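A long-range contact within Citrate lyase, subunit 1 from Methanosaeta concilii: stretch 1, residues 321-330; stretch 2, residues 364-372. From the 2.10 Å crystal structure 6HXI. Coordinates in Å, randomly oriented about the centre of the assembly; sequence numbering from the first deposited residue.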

# COMPACT_ATOMS: atom_id res chain seq x y z
N ILE C 321 -24.93 50.07 3.58
CA ILE C 321 -25.70 51.07 2.83
C ILE C 321 -27.19 50.91 3.13
O ILE C 321 -27.84 51.89 3.47
CB ILE C 321 -25.37 51.07 1.30
CG1 ILE C 321 -23.96 51.65 1.05
CG2 ILE C 321 -26.46 51.83 0.48
CD1 ILE C 321 -23.46 51.57 -0.35
N LEU C 322 -27.69 49.65 3.07
CA LEU C 322 -29.09 49.33 3.35
C LEU C 322 -29.48 49.71 4.75
O LEU C 322 -30.52 50.34 4.93
CB LEU C 322 -29.43 47.86 3.07
CG LEU C 322 -29.42 47.45 1.60
CD1 LEU C 322 -29.39 45.98 1.47
CD2 LEU C 322 -30.59 48.04 0.84
N ASP C 323 -28.62 49.40 5.74
CA ASP C 323 -28.85 49.74 7.15
C ASP C 323 -29.14 51.22 7.31
O ASP C 323 -30.20 51.57 7.81
CB ASP C 323 -27.65 49.33 8.03
CG ASP C 323 -27.82 49.65 9.51
OD1 ASP C 323 -28.97 49.64 10.00
OD2 ASP C 323 -26.80 49.91 10.18
N LEU C 324 -28.21 52.08 6.85
CA LEU C 324 -28.26 53.54 6.93
C LEU C 324 -29.46 54.16 6.20
O LEU C 324 -29.97 55.20 6.63
CB LEU C 324 -26.96 54.14 6.38
CG LEU C 324 -25.70 53.93 7.21
CD1 LEU C 324 -24.46 54.00 6.32
CD2 LEU C 324 -25.61 54.95 8.33
N MET C 325 -29.90 53.53 5.11
CA MET C 325 -31.01 53.90 4.24
C MET C 325 -32.40 53.55 4.84
O MET C 325 -33.41 54.09 4.39
CB MET C 325 -30.83 53.15 2.92
CG MET C 325 -31.49 53.78 1.75
SD MET C 325 -31.01 52.95 0.22
CE MET C 325 -31.97 53.91 -0.93
N THR C 326 -32.45 52.61 5.80
CA THR C 326 -33.70 52.09 6.38
C THR C 326 -33.95 52.54 7.84
O THR C 326 -34.88 52.05 8.49
CB THR C 326 -33.74 50.56 6.23
OG1 THR C 326 -32.63 49.98 6.92
CG2 THR C 326 -33.78 50.10 4.77
N ARG C 327 -33.13 53.48 8.33
CA ARG C 327 -33.26 54.03 9.67
C ARG C 327 -34.44 55.00 9.73
O ARG C 327 -35.31 54.85 10.59
CB ARG C 327 -31.95 54.69 10.11
CG ARG C 327 -30.88 53.65 10.43
CD ARG C 327 -29.48 54.24 10.51
NE ARG C 327 -28.49 53.19 10.75
CZ ARG C 327 -27.32 53.37 11.35
NH1 ARG C 327 -26.97 54.57 11.79
NH2 ARG C 327 -26.49 52.35 11.52
N SER C 328 -34.50 55.95 8.78
CA SER C 328 -35.55 56.96 8.67
C SER C 328 -36.52 56.65 7.52
O SER C 328 -36.10 56.17 6.47
CB SER C 328 -34.92 58.33 8.45
OG SER C 328 -35.87 59.38 8.52
N LYS C 329 -37.81 56.94 7.73
CA LYS C 329 -38.86 56.75 6.73
C LYS C 329 -39.14 58.10 6.09
O LYS C 329 -39.51 59.06 6.78
CB LYS C 329 -40.12 56.12 7.36
CG LYS C 329 -41.15 55.65 6.34
CD LYS C 329 -42.22 54.77 6.98
CE LYS C 329 -43.39 54.53 6.07
NZ LYS C 329 -44.19 53.37 6.50
N ASN C 330 -38.92 58.19 4.77
CA ASN C 330 -39.05 59.43 4.01
C ASN C 330 -40.18 59.41 2.96
O ASN C 330 -40.19 58.50 2.12
CB ASN C 330 -37.71 59.74 3.34
CG ASN C 330 -37.51 61.18 2.92
OD1 ASN C 330 -37.50 61.51 1.73
ND2 ASN C 330 -37.24 62.04 3.88
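Stretch 2 (364-372) QKLQEADIE

Two helix ends can pack through apolar side-chain contacts with little help from direct polar bonds. The contact in this citrate lyase subunit is a compact example: 440 Å² is buried, both sides summed, and no clear direct hydrogen bond joins the stretches. Stretch 1 begins in a helix and runs on as loop from T326; stretch 2 finishes another, turns sharply and enters a strand. The two chains advance in the same sense along the contact: the CA of T326 is nearest that of K365, 6.0 Å away, and the CA of K329 nearest that of A369, 5.3 Å away.

Stretch 2 opens in helical conformation with Q364, which is out of reach of stretch 1; its NE2 instead donates to OE2 of E368, 2.8 Å away and one turn on. K365 makes the first contact. Its CA-to-CB bond points toward stretch 1, and its CB lies 3.8 Å from CG2 of T326, while its backbone O is 3.7 Å from the same methyl. The long side chain, extended beyond an off-well chi1 of -97°, places the NZ of K365 2.8 Å from the O of a water, which accepts the bond. The O of that water in turn donates a weak bond, 3.4 Å long, to OD1 of D323, so the link between the two charged groups is indirect.

L366 sits deeper. Its CA-to-CB bond runs sideways, yet the end of the side chain closes in, bringing its CD2 to 3.8 Å from CD2 of L322. Q367 takes no part, as expected of a helical position facing elsewhere. At E368 the closest approach is by the backbone O; the side chain comes no nearer than 5.1 Å to any atom of stretch 1. The CE of K329, at the end of an extended side chain, lies 3.3 Å from the O of E368.

The helix then stops. A369, buried and small, lies beside the loop of stretch 1, where its O is 4.4 Å from O of N330. D370 adopts positive phi (phi/psi 56°/43°) in a Schellman motif, with its N bonded to O of Q367 at 3.2 Å and N of I371 bonded to O of L366 at 3.3 Å. This turn leads the chain directly into extended geometry at I371, whose CA-to-CB bond points toward stretch 1. There the isoleucine meets two residues: its CG2 is 3.8 Å from CE of M325, and its CD1 is 3.9 Å from CG2 of T326. The T326 methyl thus touches both the helix and the strand of stretch 2. The CA-to-CB bond of E372 points away from stretch 1, and the contact ends.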

# COMPACT_ATOMS: atom_id res chain seq x y z
N GLN C 364 -38.06 43.38 4.23
CA GLN C 364 -39.12 44.03 5.01
C GLN C 364 -38.87 45.54 5.13
O GLN C 364 -39.77 46.35 4.85
CB GLN C 364 -39.27 43.38 6.39
CG GLN C 364 -40.67 43.54 6.99
CD GLN C 364 -40.70 43.31 8.47
OE1 GLN C 364 -40.30 42.26 8.98
NE2 GLN C 364 -41.22 44.29 9.20
N LYS C 365 -37.63 45.92 5.53
CA LYS C 365 -37.17 47.30 5.68
C LYS C 365 -37.15 48.07 4.35
O LYS C 365 -37.34 49.29 4.37
CB LYS C 365 -35.79 47.34 6.37
CG LYS C 365 -35.88 47.61 7.86
CD LYS C 365 -34.61 47.22 8.60
CE LYS C 365 -34.78 47.41 10.10
NZ LYS C 365 -33.65 46.85 10.89
N LEU C 366 -36.96 47.37 3.20
CA LEU C 366 -36.96 47.96 1.86
C LEU C 366 -38.37 48.38 1.43
O LEU C 366 -38.52 49.48 0.88
CB LEU C 366 -36.39 46.98 0.81
CG LEU C 366 -34.88 46.87 0.70
CD1 LEU C 366 -34.50 45.60 -0.02
CD2 LEU C 366 -34.28 48.04 -0.03
N GLN C 367 -39.39 47.52 1.66
CA GLN C 367 -40.80 47.77 1.32
C GLN C 367 -41.36 48.91 2.18
O GLN C 367 -41.98 49.83 1.64
CB GLN C 367 -41.65 46.50 1.49
CG GLN C 367 -41.31 45.37 0.51
CD GLN C 367 -41.92 44.02 0.86
OE1 GLN C 367 -42.41 43.30 -0.01
NE2 GLN C 367 -41.85 43.62 2.12
N GLU C 368 -41.10 48.84 3.50
CA GLU C 368 -41.53 49.82 4.50
C GLU C 368 -40.96 51.22 4.28
O GLU C 368 -41.63 52.19 4.64
CB GLU C 368 -41.21 49.31 5.92
CG GLU C 368 -42.16 48.22 6.41
CD GLU C 368 -41.76 47.43 7.63
OE1 GLU C 368 -40.71 47.74 8.24
OE2 GLU C 368 -42.49 46.47 7.98
N ALA C 369 -39.75 51.34 3.70
CA ALA C 369 -39.12 52.63 3.44
C ALA C 369 -39.37 53.21 2.03
O ALA C 369 -38.86 54.29 1.71
CB ALA C 369 -37.63 52.56 3.74
N ASP C 370 -40.20 52.51 1.20
CA ASP C 370 -40.59 52.89 -0.18
C ASP C 370 -39.37 53.10 -1.08
O ASP C 370 -39.29 54.06 -1.86
CB ASP C 370 -41.56 54.11 -0.17
CG ASP C 370 -42.39 54.32 -1.43
OD1 ASP C 370 -42.92 53.32 -1.97
OD2 ASP C 370 -42.59 55.49 -1.82
N ILE C 371 -38.40 52.18 -0.96
CA ILE C 371 -37.15 52.22 -1.70
C ILE C 371 -37.32 51.61 -3.11
O ILE C 371 -37.96 50.57 -3.26
CB ILE C 371 -35.99 51.59 -0.87
CG1 ILE C 371 -35.70 52.45 0.39
CG2 ILE C 371 -34.71 51.38 -1.70
CD1 ILE C 371 -34.77 51.82 1.47
N GLU C 372 -36.78 52.33 -4.12
CA GLU C 372 -36.77 51.96 -5.54
C GLU C 372 -35.32 51.75 -5.97
O GLU C 372 -34.48 52.62 -5.74
CB GLU C 372 -37.44 53.05 -6.40
CG GLU C 372 -38.95 53.06 -6.29
CD GLU C 372 -39.60 54.40 -6.59
OE1 GLU C 372 -39.08 55.14 -7.47
OE2 GLU C 372 -40.64 54.70 -5.97
O HOH W 1 -30.89 47.08 11.23